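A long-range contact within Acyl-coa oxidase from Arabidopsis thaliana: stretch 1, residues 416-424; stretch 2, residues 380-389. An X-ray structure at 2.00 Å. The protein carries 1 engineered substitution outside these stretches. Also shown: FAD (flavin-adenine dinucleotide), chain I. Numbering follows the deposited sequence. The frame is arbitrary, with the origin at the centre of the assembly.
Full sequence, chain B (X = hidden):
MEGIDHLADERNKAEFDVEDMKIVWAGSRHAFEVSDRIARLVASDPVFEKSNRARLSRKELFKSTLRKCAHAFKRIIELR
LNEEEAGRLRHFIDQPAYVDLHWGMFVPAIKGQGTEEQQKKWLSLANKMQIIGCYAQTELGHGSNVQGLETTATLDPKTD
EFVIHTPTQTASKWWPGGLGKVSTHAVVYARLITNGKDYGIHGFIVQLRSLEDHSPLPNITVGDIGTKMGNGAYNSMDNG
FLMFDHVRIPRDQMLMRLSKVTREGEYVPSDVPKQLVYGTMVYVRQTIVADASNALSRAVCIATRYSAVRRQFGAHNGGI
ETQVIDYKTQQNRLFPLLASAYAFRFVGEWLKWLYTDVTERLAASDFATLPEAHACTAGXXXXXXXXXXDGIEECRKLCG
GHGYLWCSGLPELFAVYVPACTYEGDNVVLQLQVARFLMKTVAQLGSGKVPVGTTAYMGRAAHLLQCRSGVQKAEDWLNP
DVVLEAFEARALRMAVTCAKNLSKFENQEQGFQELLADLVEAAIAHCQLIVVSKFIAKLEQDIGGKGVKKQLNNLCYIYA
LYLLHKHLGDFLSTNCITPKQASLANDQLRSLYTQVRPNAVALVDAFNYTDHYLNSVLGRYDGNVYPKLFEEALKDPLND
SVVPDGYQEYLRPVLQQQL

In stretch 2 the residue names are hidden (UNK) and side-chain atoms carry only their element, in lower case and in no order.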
ATOM      1  N   VAL B 416       2.588  -0.047  10.354  1.00 12.03           N
ATOM      2  CA  VAL B 416       3.243   0.743  11.385  1.00 12.92           C
ATOM      3  C   VAL B 416       4.054   1.904  10.796  1.00 14.82           C
ATOM      4  O   VAL B 416       4.206   2.956  11.435  1.00 13.32           O
ATOM      5  CB  VAL B 416       4.153  -0.143  12.273  1.00 18.69           C
ATOM      6  CG1 VAL B 416       5.466  -0.461  11.558  1.00 20.20           C
ATOM      7  CG2 VAL B 416       4.394   0.543  13.607  1.00 20.14           C
ATOM      8  N   TYR B 417       4.547   1.733   9.567  1.00 12.04           N
ATOM      9  CA  TYR B 417       5.350   2.775   8.924  1.00 12.97           C
ATOM     10  C   TYR B 417       4.584   3.939   8.262  1.00 13.75           C
ATOM     11  O   TYR B 417       5.020   5.094   8.369  1.00 11.43           O
ATOM     12  CB  TYR B 417       6.282   2.174   7.862  1.00  7.47           C
ATOM     13  CG  TYR B 417       7.200   3.225   7.273  1.00  9.40           C
ATOM     14  CD1 TYR B 417       8.318   3.672   7.989  1.00  7.47           C
ATOM     15  CD2 TYR B 417       6.887   3.871   6.071  1.00 11.30           C
ATOM     16  CE1 TYR B 417       9.085   4.729   7.536  1.00 12.14           C
ATOM     17  CE2 TYR B 417       7.658   4.946   5.610  1.00 12.48           C
ATOM     18  CZ  TYR B 417       8.754   5.365   6.351  1.00 13.85           C
ATOM     19  OH  TYR B 417       9.548   6.401   5.910  1.00 13.83           O
ATOM     20  N   VAL B 418       3.467   3.638   7.583  1.00 14.79           N
ATOM     21  CA  VAL B 418       2.678   4.636   6.851  1.00 15.29           C
ATOM     22  C   VAL B 418       2.381   5.972   7.501  1.00 15.63           C
ATOM     23  O   VAL B 418       2.245   6.984   6.803  1.00 16.83           O
ATOM     24  CB  VAL B 418       1.317   4.084   6.328  1.00 18.50           C
ATOM     25  CG1 VAL B 418       1.555   3.274   5.090  1.00 18.67           C
ATOM     26  CG2 VAL B 418       0.613   3.270   7.381  1.00 19.98           C
ATOM     27  N   PRO B 419       2.248   5.998   8.818  1.00 16.38           N
ATOM     28  CA  PRO B 419       1.968   7.301   9.445  1.00 17.49           C
ATOM     29  C   PRO B 419       3.086   8.307   9.109  1.00 16.82           C
ATOM     30  O   PRO B 419       2.886   9.525   9.196  1.00 14.92           O
ATOM     31  CB  PRO B 419       1.940   6.963  10.923  1.00 16.85           C
ATOM     32  CG  PRO B 419       1.405   5.581  10.941  1.00 15.96           C
ATOM     33  CD  PRO B 419       2.152   4.919   9.819  1.00 15.79           C
ATOM     34  N   ALA B 420       4.257   7.799   8.748  1.00 14.36           N
ATOM     35  CA  ALA B 420       5.402   8.649   8.411  1.00 17.52           C
ATOM     36  C   ALA B 420       5.072   9.628   7.276  1.00 16.93           C
ATOM     37  O   ALA B 420       5.682  10.692   7.167  1.00 18.62           O
ATOM     38  CB  ALA B 420       6.605   7.786   8.025  1.00 15.30           C
ATOM     39  N   CYS B 421       4.111   9.271   6.432  1.00 14.63           N
ATOM     40  CA  CYS B 421       3.735  10.148   5.335  1.00 15.22           C
ATOM     41  C   CYS B 421       2.771  11.246   5.760  1.00 17.78           C
ATOM     42  O   CYS B 421       2.444  12.122   4.959  1.00 17.27           O
ATOM     43  CB  CYS B 421       3.117   9.343   4.198  1.00 16.27           C
ATOM     44  SG  CYS B 421       4.246   8.117   3.522  1.00 17.55           S
ATOM     45  N   THR B 422       2.309  11.203   7.009  1.00 18.43           N
ATOM     46  CA  THR B 422       1.378  12.227   7.461  1.00 23.37           C
ATOM     47  C   THR B 422       1.846  13.013   8.680  1.00 26.18           C
ATOM     48  O   THR B 422       1.668  14.228   8.740  1.00 28.80           O
ATOM     49  CB  THR B 422      -0.030  11.636   7.746  1.00 22.87           C
ATOM     50  OG1 THR B 422      -0.933  12.696   8.089  1.00 20.27           O
ATOM     51  CG2 THR B 422       0.033  10.633   8.891  1.00 23.26           C
ATOM     52  N   TYR B 423       2.442  12.338   9.655  1.00 29.67           N
ATOM     53  CA  TYR B 423       2.894  13.060  10.835  1.00 32.24           C
ATOM     54  C   TYR B 423       4.057  13.962  10.471  1.00 30.81           C
ATOM     55  O   TYR B 423       4.808  13.670   9.545  1.00 25.63           O
ATOM     56  CB  TYR B 423       3.250  12.104  11.992  1.00 35.46           C
ATOM     57  CG  TYR B 423       4.422  11.179  11.775  1.00 40.71           C
ATOM     58  CD1 TYR B 423       5.692  11.677  11.471  1.00 42.31           C
ATOM     59  CD2 TYR B 423       4.280   9.799  11.945  1.00 43.82           C
ATOM     60  CE1 TYR B 423       6.786  10.823  11.343  1.00 44.78           C
ATOM     61  CE2 TYR B 423       5.374   8.940  11.822  1.00 43.23           C
ATOM     62  CZ  TYR B 423       6.620   9.460  11.521  1.00 45.06           C
ATOM     63  OH  TYR B 423       7.705   8.619  11.385  1.00 48.43           O
ATOM     64  N   GLU B 424       4.187  15.063  11.209  1.00 32.56           N
ATOM     65  CA  GLU B 424       5.220  16.064  10.962  1.00 35.12           C
ATOM     66  C   GLU B 424       4.941  16.794   9.655  1.00 35.12           C
ATOM     67  O   GLU B 424       5.841  17.371   9.047  1.00 38.26           O
ATOM     68  CB  GLU B 424       6.612  15.427  10.916  1.00 40.35           C
ATOM     69  CG  GLU B 424       7.350  15.510  12.238  1.00 46.23           C
ATOM     70  CD  GLU B 424       7.493  16.940  12.719  1.00 49.94           C
ATOM     71  OE1 GLU B 424       8.072  17.764  11.977  1.00 50.63           O
ATOM     72  OE2 GLU B 424       7.027  17.245  13.839  1.00 51.44           O
ATOM     73  N   UNK B 380      13.066  16.123   1.666  1.00 18.04           N
ATOM     74  CA  UNK B 380      13.641  14.797   1.857  1.00 17.92           C
ATOM     75  C   UNK B 380      12.747  13.952   2.730  1.00 15.61           C
ATOM     76  O   UNK B 380      12.634  12.757   2.516  1.00 18.34           O
ATOM     77  c   UNK B 380      17.475  15.510   2.319  1.00 18.90           C
ATOM     78  c   UNK B 380      15.038  14.898   2.475  1.00 16.72           C
ATOM     79  c   UNK B 380      16.231  14.592   0.316  1.00 19.93           C
ATOM     80  c   UNK B 380      16.139  15.462   1.567  1.00 19.21           C
ATOM     81  N   UNK B 381      12.121  14.577   3.723  1.00 15.83           N
ATOM     82  CA  UNK B 381      11.210  13.864   4.616  1.00 15.65           C
ATOM     83  C   UNK B 381      10.076  13.319   3.756  1.00 13.64           C
ATOM     84  O   UNK B 381       9.688  12.158   3.886  1.00 15.05           O
ATOM     85  c   UNK B 381       8.310  14.063   6.169  1.00 15.14           C
ATOM     86  c   UNK B 381      10.669  14.809   5.708  1.00 15.39           C
ATOM     87  c   UNK B 381       9.723  14.158   6.715  1.00 14.97           C
ATOM     88  n   UNK B 381       5.972  13.365   6.622  1.00 16.29           N
ATOM     89  c   UNK B 381       7.343  13.491   7.188  1.00 18.39           C
ATOM     90  N   UNK B 382       9.560  14.154   2.859  1.00 13.23           N
ATOM     91  CA  UNK B 382       8.474  13.761   1.950  1.00 11.99           C
ATOM     92  C   UNK B 382       8.895  12.683   0.965  1.00 14.97           C
ATOM     93  O   UNK B 382       8.201  11.684   0.770  1.00 14.90           O
ATOM     94  c   UNK B 382       7.994  14.975   1.144  1.00 11.03           C
ATOM     95  o   UNK B 382       6.910  14.624   0.321  1.00 13.14           O
ATOM     96  N   UNK B 383      10.034  12.907   0.322  1.00 14.61           N
ATOM     97  CA  UNK B 383      10.524  11.967  -0.665  1.00 13.64           C
ATOM     98  C   UNK B 383      10.793  10.571  -0.109  1.00 12.86           C
ATOM     99  O   UNK B 383      10.271   9.588  -0.616  1.00 11.93           O
ATOM    100  c   UNK B 383      11.449  12.324  -3.779  1.00 16.32           C
ATOM    101  c   UNK B 383      12.236  11.775  -2.598  1.00 15.55           C
ATOM    102  c   UNK B 383      13.726  11.968  -2.838  1.00 18.18           C
ATOM    103  c   UNK B 383      11.796  12.512  -1.324  1.00 14.60           C
ATOM    104  N   UNK B 384      11.599  10.489   0.945  1.00 13.92           N
ATOM    105  CA  UNK B 384      11.960   9.206   1.549  1.00 11.34           C
ATOM    106  C   UNK B 384      10.799   8.440   2.171  1.00 10.31           C
ATOM    107  O   UNK B 384      10.723   7.209   2.032  1.00 10.89           O
ATOM    108  c   UNK B 384      14.293  10.046   1.972  1.00 18.78           C
ATOM    109  o   UNK B 384      12.618  10.181   3.693  1.00 13.18           O
ATOM    110  c   UNK B 384      13.080   9.368   2.601  1.00 14.22           C
ATOM    111  N   UNK B 385       9.894   9.141   2.859  1.00  9.57           N
ATOM    112  CA  UNK B 385       8.767   8.455   3.490  1.00 11.78           C
ATOM    113  C   UNK B 385       7.830   7.888   2.454  1.00 12.12           C
ATOM    114  O   UNK B 385       7.341   6.775   2.603  1.00 12.16           O
ATOM    115  o   UNK B 385       7.543  10.545   3.735  1.00 19.27           O
ATOM    116  c   UNK B 385       7.969   9.374   4.436  1.00 11.37           C
ATOM    117  c   UNK B 385       8.818   9.774   5.614  1.00 10.91           C
ATOM    118  N   UNK B 386       7.561   8.662   1.408  1.00 12.88           N
ATOM    119  CA  UNK B 386       6.684   8.217   0.336  1.00 11.27           C
ATOM    120  C   UNK B 386       7.331   7.006  -0.330  1.00 13.08           C
ATOM    121  O   UNK B 386       6.702   5.954  -0.485  1.00 13.76           O
ATOM    122  o   UNK B 386       5.748  10.419  -0.061  1.00 13.40           O
ATOM    123  c   UNK B 386       5.727   8.868  -1.944  1.00 12.19           C
ATOM    124  c   UNK B 386       6.479   9.363  -0.695  1.00 12.78           C
ATOM    125  N   UNK B 387       8.598   7.127  -0.712  1.00 11.34           N
ATOM    126  CA  UNK B 387       9.271   6.012  -1.390  1.00 14.08           C
ATOM    127  C   UNK B 387       9.338   4.769  -0.516  1.00 13.72           C
ATOM    128  O   UNK B 387       9.183   3.654  -1.015  1.00 13.27           O
ATOM    129  c   UNK B 387      10.684   6.417  -1.819  1.00 11.07           C
ATOM    130  N   UNK B 388       9.549   4.961   0.786  1.00 11.13           N
ATOM    131  CA  UNK B 388       9.669   3.837   1.721  1.00 12.04           C
ATOM    132  C   UNK B 388       8.349   3.110   1.924  1.00 13.03           C
ATOM    133  O   UNK B 388       8.306   1.875   1.878  1.00 11.06           O
ATOM    134  o   UNK B 388      11.563   4.835   2.843  1.00 15.14           O
ATOM    135  c   UNK B 388      10.328   3.157   4.096  1.00  8.77           C
ATOM    136  c   UNK B 388      10.249   4.314   3.074  1.00 13.51           C
ATOM    137  N   UNK B 389       7.280   3.870   2.156  1.00 12.61           N
ATOM    138  CA  UNK B 389       5.957   3.293   2.358  1.00 12.71           C
ATOM    139  C   UNK B 389       5.567   2.452   1.143  1.00 10.91           C
ATOM    140  O   UNK B 389       5.153   1.300   1.277  1.00 14.40           O
ATOM    141  c   UNK B 389       4.934   4.421   2.581  1.00 10.38           C
TER
HETATM  142  PA  FAD I1660      -4.452  17.354   5.902  1.00 20.64           P
HETATM  143  O1A FAD I1660      -3.312  18.285   6.041  1.00 16.75           O
HETATM  144  O2A FAD I1660      -5.798  17.843   6.268  1.00 17.34           O
HETATM  145  O5B FAD I1660      -4.469  16.800   4.392  1.00 16.95           O
HETATM  146  C5B FAD I1660      -5.522  15.953   3.927  1.00 14.41           C
HETATM  147  C4B FAD I1660      -5.502  15.883   2.397  1.00 17.12           C
HETATM  148  O4B FAD I1660      -5.620  17.230   1.902  1.00 16.36           O
HETATM  149  C3B FAD I1660      -4.162  15.344   1.887  1.00 12.60           C
HETATM  150  O3B FAD I1660      -4.341  14.749   0.600  1.00 15.74           O
HETATM  151  C2B FAD I1660      -3.325  16.617   1.779  1.00 16.69           C
HETATM  152  O2B FAD I1660      -2.334  16.472   0.760  1.00 13.64           O
HETATM  153  C1B FAD I1660      -4.383  17.601   1.271  1.00 16.87           C
HETATM  154  N9A FAD I1660      -4.012  18.998   1.595  1.00 15.69           N
HETATM  155  C8A FAD I1660      -4.113  19.584   2.789  1.00 17.20           C
HETATM  156  N7A FAD I1660      -3.683  20.843   2.707  1.00 14.24           N
HETATM  157  C5A FAD I1660      -3.300  21.063   1.454  1.00 13.49           C
HETATM  158  C6A FAD I1660      -2.788  22.167   0.784  1.00 14.48           C
HETATM  159  N6A FAD I1660      -2.497  23.292   1.430  1.00 13.14           N
HETATM  160  N1A FAD I1660      -2.526  22.055  -0.586  1.00 17.37           N
HETATM  161  C2A FAD I1660      -2.773  20.847  -1.246  1.00 13.71           C
HETATM  162  N3A FAD I1660      -3.250  19.815  -0.572  1.00 18.81           N
HETATM  163  C4A FAD I1660      -3.517  19.890   0.743  1.00 13.08           C
HETATM  164  N1  FAD I1660      -0.146  15.108  16.252  1.00 16.13           N
HETATM  165  C2  FAD I1660       0.310  15.631  17.469  1.00 18.73           C
HETATM  166  O2  FAD I1660       0.118  16.814  17.740  1.00 24.47           O
HETATM  167  N3  FAD I1660       0.972  14.786  18.372  1.00 17.62           N
HETATM  168  C4  FAD I1660       1.168  13.435  18.061  1.00 20.17           C
HETATM  169  O4  FAD I1660       1.781  12.711  18.848  1.00 15.16           O
HETATM  170  C4X FAD I1660       0.691  12.920  16.859  1.00 18.39           C
HETATM  171  N5  FAD I1660       0.808  11.553  16.567  1.00 16.82           N
HETATM  172  C5X FAD I1660       0.316  11.022  15.372  1.00 19.12           C
HETATM  173  C6  FAD I1660       0.341   9.649  15.154  1.00 16.54           C
HETATM  174  C7  FAD I1660      -0.250   9.109  14.019  1.00 18.94           C
HETATM  175  C7M FAD I1660      -0.216   7.593  13.823  1.00 19.89           C
HETATM  176  C8  FAD I1660      -0.868   9.950  13.087  1.00 20.31           C
HETATM  177  C8M FAD I1660      -1.527   9.383  11.827  1.00 19.05           C
HETATM  178  C9  FAD I1660      -0.880  11.323  13.304  1.00 16.78           C
HETATM  179  C9A FAD I1660      -0.293  11.871  14.440  1.00 19.98           C
HETATM  180  N10 FAD I1660      -0.361  13.246  14.707  1.00 16.92           N
HETATM  181  C10 FAD I1660       0.045  13.752  15.953  1.00 18.32           C
HETATM  182  C1' FAD I1660      -0.970  14.184  13.732  1.00 16.57           C
HETATM  183  C2' FAD I1660       0.011  14.460  12.588  1.00 17.80           C
HETATM  184  O2' FAD I1660       1.259  14.917  13.115  1.00 19.53           O
HETATM  185  C3' FAD I1660      -0.496  15.463  11.548  1.00 20.91           C
HETATM  186  O3' FAD I1660      -0.806  16.703  12.190  1.00 23.05           O
HETATM  187  C4' FAD I1660      -1.742  14.969  10.807  1.00 20.36           C
HETATM  188  O4' FAD I1660      -1.705  13.553  10.611  1.00 18.60           O
HETATM  189  C5' FAD I1660      -1.830  15.675   9.455  1.00 23.99           C
HETATM  190  O5' FAD I1660      -2.876  15.109   8.665  1.00 25.84           O
HETATM  191  P   FAD I1660      -4.206  15.946   8.337  1.00 21.67           P
HETATM  192  O1P FAD I1660      -5.352  15.118   8.766  1.00 19.08           O
HETATM  193  O2P FAD I1660      -4.062  17.309   8.896  1.00 22.97           O
HETATM  194  O3P FAD I1660      -4.155  16.010   6.733  1.00 19.51           O

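Position 380 carries four side-chain carbons forked at the second, and none comes within 10 Å of stretch 1. The fork one bond beyond CB identifies leucine, L380.

At position 381 four carbons run in a row and end in a nitrogen. That nitrogen lies 2.7 Å from A420 O and 3.2 Å from Y423 O. This is lysine, K381, and its NZ donates a hydrogen bond to each of these carbonyls; chi1, chi3 and chi4 are all t, so the chain is extended except for the m turn at chi2.

Position 382 has one carbon and one oxygen, and its CA-to-CB bond points away from stretch 1: serine, S382. Position 383 repeats the four-carbon fork at the second atom, out of reach of stretch 1, and is L383.

At position 384, CB bears one oxygen and one carbon, which defines threonine. The oxygen of T384, OG1, gives a hydrogen bond to L380 O at 2.8 Å, one turn back.

Position 385 has the same branching, but its CB points toward stretch 1. Its branch carbon sits 3.8 Å from A420 CB and 3.5 Å from Y417 OH, while its oxygen lies 2.7 Å from K381 O. This is T385; OG1 donates to that carbonyl, and the methyl CG2 packs against A420 CB and Y417 OH, while T385 CB lies 4.0 Å from C421 SG.

Position 386 is again a CB with one oxygen and one carbon, directed away: T386, whose OG1 donates to S382 O at 2.9 Å. Position 387 has a lone carbon, also directed away, and is alanine, A387.

At position 388 CB again bears one oxygen and one carbon, and points toward stretch 1. Its branch carbon stands 3.8 Å from the centroid of the Y417 ring and 23° off the ring normal, hence over a face. This is threonine, T388; the carbon is CG2, making a CH-pi contact, and OG1 donates to T384 O at 2.6 Å.

Position 389 has a single carbon, 3.9 Å from C421 SG and 4.0 Å from Y417 CD2. It is A389, with CB also 4.4 Å from V418 CG1.

The contact, burying 413 Å² in total, joins a helix to a segment that passes through a 3-10 turn. At 385, 388 and 389 the helix offers small groups against Y417, A420 and C421; the threonine hydroxyls bond back to their own helix. At 381 the lysine ties together the carbonyls of A420 and Y423, bracing the turn beside FAD, where T422 OG1 and FAD O4' share a 2.8 Å hydrogen bond.

Stretch 2, residues 380-389: LKSLTTTATA
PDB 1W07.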